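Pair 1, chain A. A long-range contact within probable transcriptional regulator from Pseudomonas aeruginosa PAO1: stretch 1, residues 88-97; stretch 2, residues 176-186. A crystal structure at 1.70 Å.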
# COMPACT_ATOMS: atom_id res chain seq x y z
N VAL A 88 -11.62 3.14 -10.30
CA VAL A 88 -11.45 3.93 -9.07
C VAL A 88 -12.71 3.95 -8.22
O VAL A 88 -12.64 3.61 -7.04
CB VAL A 88 -11.03 5.35 -9.39
CG1 VAL A 88 -10.94 6.26 -8.07
CG2 VAL A 88 -9.63 5.32 -10.07
N THR A 89 -13.84 4.35 -8.82
CA THR A 89 -15.10 4.41 -7.96
C THR A 89 -15.45 3.04 -7.38
O THR A 89 -15.98 2.98 -6.28
CB THR A 89 -16.28 4.98 -8.73
OG1 THR A 89 -16.60 4.10 -9.82
CG2 THR A 89 -15.94 6.34 -9.29
N SER A 90 -15.22 1.94 -8.11
CA SER A 90 -15.55 0.62 -7.59
C SER A 90 -14.75 0.30 -6.32
O SER A 90 -15.29 -0.25 -5.36
CB SER A 90 -15.36 -0.48 -8.66
OG SER A 90 -16.25 -0.25 -9.72
N TYR A 91 -13.47 0.69 -6.32
CA TYR A 91 -12.64 0.40 -5.18
C TYR A 91 -13.05 1.27 -3.98
O TYR A 91 -13.28 0.73 -2.89
CB TYR A 91 -11.16 0.60 -5.53
CG TYR A 91 -10.33 0.31 -4.34
CD1 TYR A 91 -10.23 -1.02 -3.86
CD2 TYR A 91 -9.69 1.34 -3.64
CE1 TYR A 91 -9.46 -1.30 -2.71
CE2 TYR A 91 -8.93 1.06 -2.50
CZ TYR A 91 -8.82 -0.24 -2.05
OH TYR A 91 -8.10 -0.51 -0.91
N ILE A 92 -13.21 2.56 -4.21
CA ILE A 92 -13.52 3.51 -3.13
C ILE A 92 -14.88 3.11 -2.53
O ILE A 92 -15.01 2.95 -1.33
CB ILE A 92 -13.50 4.96 -3.65
CG1 ILE A 92 -12.04 5.37 -3.97
CG2 ILE A 92 -14.18 5.91 -2.59
CD1 ILE A 92 -11.13 5.36 -2.78
N ASP A 93 -15.86 2.89 -3.40
CA ASP A 93 -17.23 2.55 -2.92
C ASP A 93 -17.22 1.27 -2.13
O ASP A 93 -17.89 1.18 -1.11
CB ASP A 93 -18.18 2.45 -4.08
CG ASP A 93 -18.43 3.80 -4.73
OD1 ASP A 93 -18.01 4.85 -4.15
OD2 ASP A 93 -19.07 3.86 -5.81
N TRP A 94 -16.50 0.24 -2.62
CA TRP A 94 -16.43 -1.04 -1.94
C TRP A 94 -15.77 -0.88 -0.54
O TRP A 94 -16.27 -1.44 0.47
CB TRP A 94 -15.70 -2.09 -2.81
CG TRP A 94 -15.77 -3.46 -2.16
CD1 TRP A 94 -16.77 -4.42 -2.31
CD2 TRP A 94 -14.84 -4.00 -1.24
NE1 TRP A 94 -16.48 -5.53 -1.53
CE2 TRP A 94 -15.30 -5.30 -0.87
CE3 TRP A 94 -13.64 -3.52 -0.69
CZ2 TRP A 94 -14.59 -6.11 0.04
CZ3 TRP A 94 -12.93 -4.35 0.21
CH2 TRP A 94 -13.43 -5.62 0.55
N VAL A 95 -14.70 -0.07 -0.46
CA VAL A 95 -14.03 0.16 0.82
C VAL A 95 -14.99 0.90 1.78
O VAL A 95 -15.09 0.51 2.95
CB VAL A 95 -12.76 0.96 0.62
CG1 VAL A 95 -12.23 1.52 1.97
CG2 VAL A 95 -11.72 0.09 -0.14
N VAL A 96 -15.66 1.93 1.29
CA VAL A 96 -16.55 2.75 2.16
C VAL A 96 -17.68 1.85 2.75
O VAL A 96 -18.06 2.02 3.91
CB VAL A 96 -17.11 3.98 1.43
CG1 VAL A 96 -18.27 4.62 2.27
CG2 VAL A 96 -16.00 4.99 1.18
N ALA A 97 -18.19 0.94 1.92
CA ALA A 97 -19.27 -0.01 2.27
C ALA A 97 -18.79 -1.16 3.15
O ALA A 97 -19.59 -1.78 3.89
CB ALA A 97 -19.87 -0.58 1.02
N ALA A 176 -12.86 12.52 4.71
CA ALA A 176 -13.73 11.35 4.58
C ALA A 176 -13.38 10.72 3.23
O ALA A 176 -13.37 11.43 2.21
CB ALA A 176 -15.19 11.76 4.63
N LEU A 177 -13.05 9.43 3.22
CA LEU A 177 -12.77 8.73 1.93
C LEU A 177 -13.84 8.95 0.86
O LEU A 177 -13.46 9.25 -0.28
CB LEU A 177 -12.50 7.22 2.13
CG LEU A 177 -11.99 6.46 0.89
CD1 LEU A 177 -10.66 7.02 0.37
CD2 LEU A 177 -11.86 4.96 1.16
N ALA A 178 -15.14 8.85 1.20
CA ALA A 178 -16.22 9.11 0.24
C ALA A 178 -16.16 10.52 -0.32
O ALA A 178 -16.52 10.72 -1.47
CB ALA A 178 -17.62 8.85 0.86
N ASP A 179 -15.66 11.49 0.46
CA ASP A 179 -15.58 12.88 -0.02
C ASP A 179 -14.45 13.07 -1.04
O ASP A 179 -14.34 14.13 -1.61
CB ASP A 179 -15.36 13.89 1.14
CG ASP A 179 -16.64 14.22 1.92
OD1 ASP A 179 -17.75 13.94 1.42
OD2 ASP A 179 -16.49 14.79 3.05
N CYS A 180 -13.60 12.06 -1.24
CA CYS A 180 -12.54 12.20 -2.25
C CYS A 180 -12.82 11.32 -3.47
O CYS A 180 -12.00 11.24 -4.37
CB CYS A 180 -11.20 11.77 -1.67
SG CYS A 180 -10.73 12.80 -0.24
N ARG A 181 -13.98 10.70 -3.51
CA ARG A 181 -14.31 9.78 -4.62
C ARG A 181 -14.23 10.46 -5.99
O ARG A 181 -13.52 9.95 -6.90
CB ARG A 181 -15.70 9.14 -4.41
CG ARG A 181 -16.19 8.31 -5.60
CD ARG A 181 -17.65 8.11 -5.34
NE ARG A 181 -18.26 6.98 -6.03
CZ ARG A 181 -18.94 7.08 -7.16
NH1 ARG A 181 -19.05 8.24 -7.85
NH2 ARG A 181 -19.52 6.00 -7.63
N GLU A 182 -14.92 11.58 -6.18
CA GLU A 182 -14.94 12.28 -7.49
C GLU A 182 -13.54 12.78 -7.85
O GLU A 182 -13.08 12.59 -8.99
CB GLU A 182 -15.99 13.42 -7.58
CG GLU A 182 -16.01 14.14 -8.96
CD GLU A 182 -16.42 13.20 -10.10
OE1 GLU A 182 -17.07 12.15 -9.80
OE2 GLU A 182 -16.08 13.50 -11.27
N LEU A 183 -12.85 13.40 -6.89
CA LEU A 183 -11.52 13.87 -7.16
C LEU A 183 -10.60 12.75 -7.67
O LEU A 183 -9.94 12.94 -8.71
CB LEU A 183 -10.94 14.47 -5.89
CG LEU A 183 -9.56 15.04 -6.03
CD1 LEU A 183 -9.57 16.23 -6.99
CD2 LEU A 183 -9.09 15.40 -4.63
N LEU A 184 -10.58 11.61 -6.97
CA LEU A 184 -9.64 10.52 -7.33
C LEU A 184 -10.02 9.93 -8.70
O LEU A 184 -9.15 9.63 -9.52
CB LEU A 184 -9.58 9.46 -6.23
CG LEU A 184 -8.86 9.93 -4.94
CD1 LEU A 184 -8.57 8.84 -3.96
CD2 LEU A 184 -7.55 10.68 -5.26
N ALA A 185 -11.32 9.81 -8.98
CA ALA A 185 -11.77 9.32 -10.31
C ALA A 185 -11.31 10.28 -11.41
O ALA A 185 -10.81 9.86 -12.45
CB ALA A 185 -13.29 9.17 -10.35
N GLN A 186 -11.53 11.58 -11.17
CA GLN A 186 -11.18 12.61 -12.14
C GLN A 186 -9.67 12.64 -12.38
O GLN A 186 -9.21 12.70 -13.51
CB GLN A 186 -11.62 13.98 -11.64
CG GLN A 186 -11.35 15.00 -12.71
CD GLN A 186 -12.18 14.81 -13.95
OE1 GLN A 186 -13.40 14.59 -13.86
NE2 GLN A 186 -11.52 14.86 -15.13

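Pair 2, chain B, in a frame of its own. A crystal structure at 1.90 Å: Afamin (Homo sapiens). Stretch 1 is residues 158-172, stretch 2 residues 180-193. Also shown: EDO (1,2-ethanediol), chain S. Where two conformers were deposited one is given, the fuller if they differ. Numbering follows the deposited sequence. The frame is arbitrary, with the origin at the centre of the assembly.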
# COMPACT_ATOMS: atom_id res chain seq x y z
N LEU B 158 7.41 4.06 -13.29
CA LEU B 158 8.29 3.91 -14.48
C LEU B 158 8.67 2.44 -14.76
O LEU B 158 8.72 2.00 -15.91
CB LEU B 158 9.55 4.75 -14.34
CG LEU B 158 9.38 6.26 -14.34
CD1 LEU B 158 10.67 6.91 -13.86
CD2 LEU B 158 9.00 6.81 -15.69
N THR B 159 8.96 1.67 -13.73
CA THR B 159 9.16 0.25 -13.87
C THR B 159 7.91 -0.47 -14.39
O THR B 159 7.99 -1.38 -15.28
CB THR B 159 9.63 -0.37 -12.54
OG1 THR B 159 10.89 0.20 -12.18
CG2 THR B 159 9.77 -1.90 -12.64
N VAL B 160 6.77 -0.10 -13.83
CA VAL B 160 5.50 -0.63 -14.29
C VAL B 160 5.30 -0.31 -15.79
O VAL B 160 4.93 -1.19 -16.54
CB VAL B 160 4.34 -0.19 -13.33
CG1 VAL B 160 2.97 -0.42 -13.94
CG2 VAL B 160 4.44 -0.98 -12.04
N ALA B 161 5.58 0.92 -16.23
CA ALA B 161 5.42 1.31 -17.65
C ALA B 161 6.33 0.50 -18.54
O ALA B 161 5.88 0.06 -19.61
CB ALA B 161 5.71 2.80 -17.86
N VAL B 162 7.55 0.26 -18.08
CA VAL B 162 8.52 -0.57 -18.82
C VAL B 162 7.99 -2.01 -19.03
O VAL B 162 8.02 -2.53 -20.13
CB VAL B 162 9.92 -0.59 -18.13
CG1 VAL B 162 10.80 -1.69 -18.68
CG2 VAL B 162 10.62 0.75 -18.34
N HIS B 163 7.55 -2.63 -17.95
CA HIS B 163 7.00 -3.97 -18.01
C HIS B 163 5.71 -4.06 -18.83
O HIS B 163 5.53 -5.02 -19.60
CB HIS B 163 6.88 -4.55 -16.63
CG HIS B 163 8.22 -4.94 -16.10
ND1 HIS B 163 8.62 -6.26 -16.04
CD2 HIS B 163 9.30 -4.20 -15.77
CE1 HIS B 163 9.87 -6.31 -15.60
NE2 HIS B 163 10.30 -5.07 -15.43
N PHE B 164 4.88 -3.01 -18.74
CA PHE B 164 3.69 -2.96 -19.54
C PHE B 164 4.05 -2.89 -21.03
O PHE B 164 3.45 -3.59 -21.83
CB PHE B 164 2.71 -1.88 -19.07
CG PHE B 164 1.62 -2.41 -18.13
CD1 PHE B 164 0.70 -3.35 -18.58
CD2 PHE B 164 1.51 -1.96 -16.80
CE1 PHE B 164 -0.31 -3.82 -17.73
CE2 PHE B 164 0.49 -2.41 -15.96
CZ PHE B 164 -0.41 -3.36 -16.42
N GLU B 165 5.07 -2.12 -21.37
CA GLU B 165 5.58 -2.09 -22.72
C GLU B 165 6.12 -3.45 -23.25
O GLU B 165 5.89 -3.82 -24.42
CB GLU B 165 6.64 -0.98 -22.87
CG GLU B 165 7.31 -1.00 -24.24
CD GLU B 165 8.03 0.28 -24.61
OE1 GLU B 165 8.18 0.52 -25.84
OE2 GLU B 165 8.44 1.05 -23.71
N GLU B 166 6.85 -4.18 -22.42
CA GLU B 166 7.29 -5.53 -22.77
C GLU B 166 6.08 -6.49 -22.98
O GLU B 166 6.16 -7.40 -23.80
CB GLU B 166 8.18 -6.14 -21.68
CG GLU B 166 9.44 -5.38 -21.24
CD GLU B 166 10.21 -4.65 -22.35
OE1 GLU B 166 10.34 -5.17 -23.49
OE2 GLU B 166 10.75 -3.56 -22.04
N VAL B 167 4.99 -6.29 -22.25
CA VAL B 167 3.77 -7.07 -22.44
C VAL B 167 3.18 -6.77 -23.81
O VAL B 167 2.83 -7.69 -24.51
CB VAL B 167 2.77 -6.88 -21.30
CG1 VAL B 167 1.37 -7.45 -21.65
CG2 VAL B 167 3.31 -7.54 -20.04
N ALA B 168 3.08 -5.49 -24.17
CA ALA B 168 2.49 -5.06 -25.42
C ALA B 168 3.34 -5.55 -26.59
O ALA B 168 2.82 -6.10 -27.55
CB ALA B 168 2.35 -3.53 -25.47
N LYS B 169 4.65 -5.38 -26.49
CA LYS B 169 5.54 -5.84 -27.53
C LYS B 169 5.44 -7.35 -27.77
O LYS B 169 5.35 -7.79 -28.93
CB LYS B 169 6.96 -5.42 -27.21
CG LYS B 169 8.02 -5.92 -28.18
CD LYS B 169 8.77 -7.08 -27.54
CE LYS B 169 9.57 -7.90 -28.52
NZ LYS B 169 9.77 -9.24 -27.91
N SER B 170 5.48 -8.14 -26.70
CA SER B 170 5.44 -9.60 -26.82
C SER B 170 4.06 -10.13 -27.33
O SER B 170 4.00 -10.97 -28.23
CB SER B 170 5.72 -10.24 -25.49
OG SER B 170 5.53 -11.64 -25.57
N CYS B 171 2.99 -9.63 -26.73
CA CYS B 171 1.63 -10.04 -27.08
C CYS B 171 1.16 -9.59 -28.48
O CYS B 171 0.32 -10.26 -29.09
CB CYS B 171 0.63 -9.57 -26.00
SG CYS B 171 0.78 -10.47 -24.43
N CYS B 172 1.67 -8.47 -28.97
CA CYS B 172 1.39 -8.01 -30.35
C CYS B 172 1.99 -8.89 -31.45
O CYS B 172 1.60 -8.77 -32.61
CB CYS B 172 1.78 -6.52 -30.52
SG CYS B 172 0.78 -5.46 -29.43
N CYS B 180 -3.36 -13.29 -24.53
CA CYS B 180 -1.97 -12.93 -24.11
C CYS B 180 -1.94 -11.63 -23.25
O CYS B 180 -1.39 -11.62 -22.17
CB CYS B 180 -1.08 -12.75 -25.35
SG CYS B 180 0.68 -12.46 -25.00
N LEU B 181 -2.48 -10.54 -23.78
CA LEU B 181 -2.52 -9.26 -23.06
C LEU B 181 -3.12 -9.41 -21.67
O LEU B 181 -2.54 -8.92 -20.69
CB LEU B 181 -3.28 -8.20 -23.85
CG LEU B 181 -2.64 -7.72 -25.14
CD1 LEU B 181 -3.65 -7.01 -26.01
CD2 LEU B 181 -1.48 -6.80 -24.79
N GLN B 182 -4.24 -10.11 -21.55
CA GLN B 182 -4.92 -10.23 -20.27
C GLN B 182 -4.11 -11.04 -19.26
O GLN B 182 -4.02 -10.69 -18.12
CB GLN B 182 -6.34 -10.79 -20.46
CG GLN B 182 -7.28 -9.82 -21.18
CD GLN B 182 -8.63 -10.42 -21.62
OE1 GLN B 182 -8.89 -11.62 -21.48
NE2 GLN B 182 -9.48 -9.56 -22.17
N THR B 183 -3.52 -12.14 -19.73
CA THR B 183 -2.70 -13.05 -18.92
C THR B 183 -1.42 -12.38 -18.43
O THR B 183 -1.11 -12.41 -17.24
CB THR B 183 -2.31 -14.28 -19.78
OG1 THR B 183 -3.50 -14.93 -20.23
CG2 THR B 183 -1.44 -15.31 -19.02
N ARG B 184 -0.68 -11.81 -19.36
CA ARG B 184 0.70 -11.30 -19.11
C ARG B 184 0.68 -10.00 -18.29
O ARG B 184 1.65 -9.70 -17.62
CB ARG B 184 1.48 -11.08 -20.42
CG ARG B 184 1.76 -12.33 -21.26
CD ARG B 184 2.28 -13.53 -20.46
NE ARG B 184 2.38 -14.71 -21.30
CZ ARG B 184 2.30 -15.98 -20.92
NH1 ARG B 184 2.39 -16.95 -21.83
NH2 ARG B 184 2.15 -16.31 -19.65
N ALA B 185 -0.40 -9.25 -18.39
CA ALA B 185 -0.64 -8.04 -17.56
C ALA B 185 -0.82 -8.37 -16.05
O ALA B 185 -0.48 -7.53 -15.20
CB ALA B 185 -1.82 -7.28 -18.07
N ILE B 186 -1.31 -9.57 -15.72
CA ILE B 186 -1.61 -9.90 -14.32
C ILE B 186 -0.44 -9.65 -13.36
O ILE B 186 -0.63 -8.96 -12.33
CB ILE B 186 -2.19 -11.32 -14.16
CG1 ILE B 186 -3.63 -11.33 -14.70
CG2 ILE B 186 -2.21 -11.76 -12.70
CD1 ILE B 186 -4.08 -12.72 -15.06
N PRO B 187 0.76 -10.22 -13.64
CA PRO B 187 1.81 -9.97 -12.65
C PRO B 187 2.32 -8.55 -12.64
O PRO B 187 2.91 -8.18 -11.65
CB PRO B 187 2.95 -10.89 -13.06
CG PRO B 187 2.58 -11.46 -14.40
CD PRO B 187 1.13 -11.24 -14.64
N VAL B 188 2.14 -7.80 -13.72
CA VAL B 188 2.54 -6.39 -13.72
C VAL B 188 1.59 -5.64 -12.77
O VAL B 188 2.04 -4.81 -11.97
CB VAL B 188 2.52 -5.76 -15.11
CG1 VAL B 188 3.08 -4.36 -15.05
CG2 VAL B 188 3.36 -6.57 -16.13
N THR B 189 0.30 -5.90 -12.90
CA THR B 189 -0.73 -5.33 -12.01
C THR B 189 -0.53 -5.68 -10.54
O THR B 189 -0.69 -4.80 -9.65
CB THR B 189 -2.12 -5.76 -12.48
OG1 THR B 189 -2.25 -5.24 -13.81
CG2 THR B 189 -3.24 -5.20 -11.58
N GLN B 190 -0.17 -6.94 -10.27
CA GLN B 190 0.10 -7.36 -8.91
C GLN B 190 1.30 -6.61 -8.29
O GLN B 190 1.30 -6.30 -7.10
CB GLN B 190 0.30 -8.86 -8.82
CG GLN B 190 -1.02 -9.58 -9.11
CD GLN B 190 -0.90 -11.10 -9.20
OE1 GLN B 190 0.18 -11.65 -9.51
NE2 GLN B 190 -2.02 -11.78 -8.92
N TYR B 191 2.33 -6.40 -9.10
CA TYR B 191 3.50 -5.66 -8.67
C TYR B 191 3.10 -4.23 -8.26
O TYR B 191 3.40 -3.73 -7.15
CB TYR B 191 4.49 -5.63 -9.80
CG TYR B 191 5.77 -4.96 -9.45
CD1 TYR B 191 6.76 -5.66 -8.78
CD2 TYR B 191 6.02 -3.63 -9.80
CE1 TYR B 191 7.96 -5.06 -8.46
CE2 TYR B 191 7.22 -3.02 -9.49
CZ TYR B 191 8.19 -3.73 -8.81
OH TYR B 191 9.41 -3.15 -8.48
N LEU B 192 2.37 -3.59 -9.16
CA LEU B 192 1.91 -2.24 -8.95
C LEU B 192 1.07 -2.18 -7.65
O LEU B 192 1.33 -1.35 -6.79
CB LEU B 192 1.13 -1.74 -10.19
CG LEU B 192 0.35 -0.44 -9.93
CD1 LEU B 192 1.31 0.69 -9.68
CD2 LEU B 192 -0.58 -0.12 -11.09
N LYS B 193 0.10 -3.07 -7.50
CA LYS B 193 -0.77 -3.05 -6.33
C LYS B 193 -0.05 -3.39 -5.04
O LYS B 193 -0.31 -2.73 -4.02
CB LYS B 193 -2.00 -3.92 -6.52
CG LYS B 193 -3.01 -3.38 -7.54
CD LYS B 193 -3.05 -1.85 -7.73
CE LYS B 193 -4.00 -1.47 -8.86
NZ LYS B 193 -4.23 0.00 -8.98
C1 EDO S . 6.20 -14.52 -29.75
O1 EDO S . 6.18 -15.55 -30.76
C2 EDO S . 5.26 -14.86 -28.60
O2 EDO S . 4.98 -13.73 -27.73

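Two antiparallel helix contacts with one backbone arrangement. In pair 1 the axes of helix 88-97 and helix 181-186 approach to 9.5 Å at 153°; in pair 2 helices 158-171 and 180-193 approach to 9.5 Å at 156°. The N, CA and C atoms of 14 central residues superpose with an RMSD of 1.0 Å, although the segment matching the middle of the second helix in pair 2 is, in pair 1, a 3-10 turn (178-180) leading into the helix with Cys A180 as N-cap. Cys A180 falls on Pro B187, at the kink of its helix, where the N atoms of Pro B187 and Val B188 lack a bond to the preceding turn.

The sharpest difference lies at Arg A181 = Val B188 and Asp A93 = Phe B164. In pair 1 the CA-to-CB bonds of both residues point sideways and their ends come nearer, meeting in a two-pronged salt bridge: Arg A181 NE to Asp A93 OD1 is 2.9 Å and Arg A181 NH2 to Asp A93 OD2 is 2.8 Å. The carboxylate lies at the guanidinium edge, leaving a face for Thr A89, whose CB is 3.6 Å from Arg A181 NH2. In pair 2 the same two positions pack without charge: Val B188 CG1 sits over the Phe B164 ring face, 3.4 Å from Phe B164 CD2, in a CH-pi contact. Val B188 is a knob among Val B160, His B163, Phe B164 and Val B167.

Val B160 lies about equally near Val A88 and Thr A89. It reaches Leu B192 (CG2 to CB, 3.9 Å) and the edge of the Tyr B191 ring (CG2 to CD2, 3.8 Å). The matched partners in pair 1 are smaller or unringed: Val A88 CG1 lies 3.9 Å from Leu A184 CB, and Thr A89 CG2 lies 4.0 Å from Ala A185 CB.

At Ile A92 = His B163 both CA-to-CB bonds point toward the partner. Ile A92 CG2 packs 4.0 Å from Arg A181 CB, and its CD1 reaches Leu A177 CD1 at 3.6 Å; the His B163 ring leads away, leaving its CB 4.1 Å from Val B188 CG2.

Val A96 = Val B167 keeps residue and rotamer (t), with side-chain centres 1.0 Å apart. Val A96 CG2 lies 4.2 Å from Ala A178 CB; Val B167 is a knob among Leu B181, Arg B184, Ala B185 and Val B188. Ala A178 = Ala B185 keeps alanine too, but Ala B185 CB also meets Phe B164 CE1 at 3.8 Å.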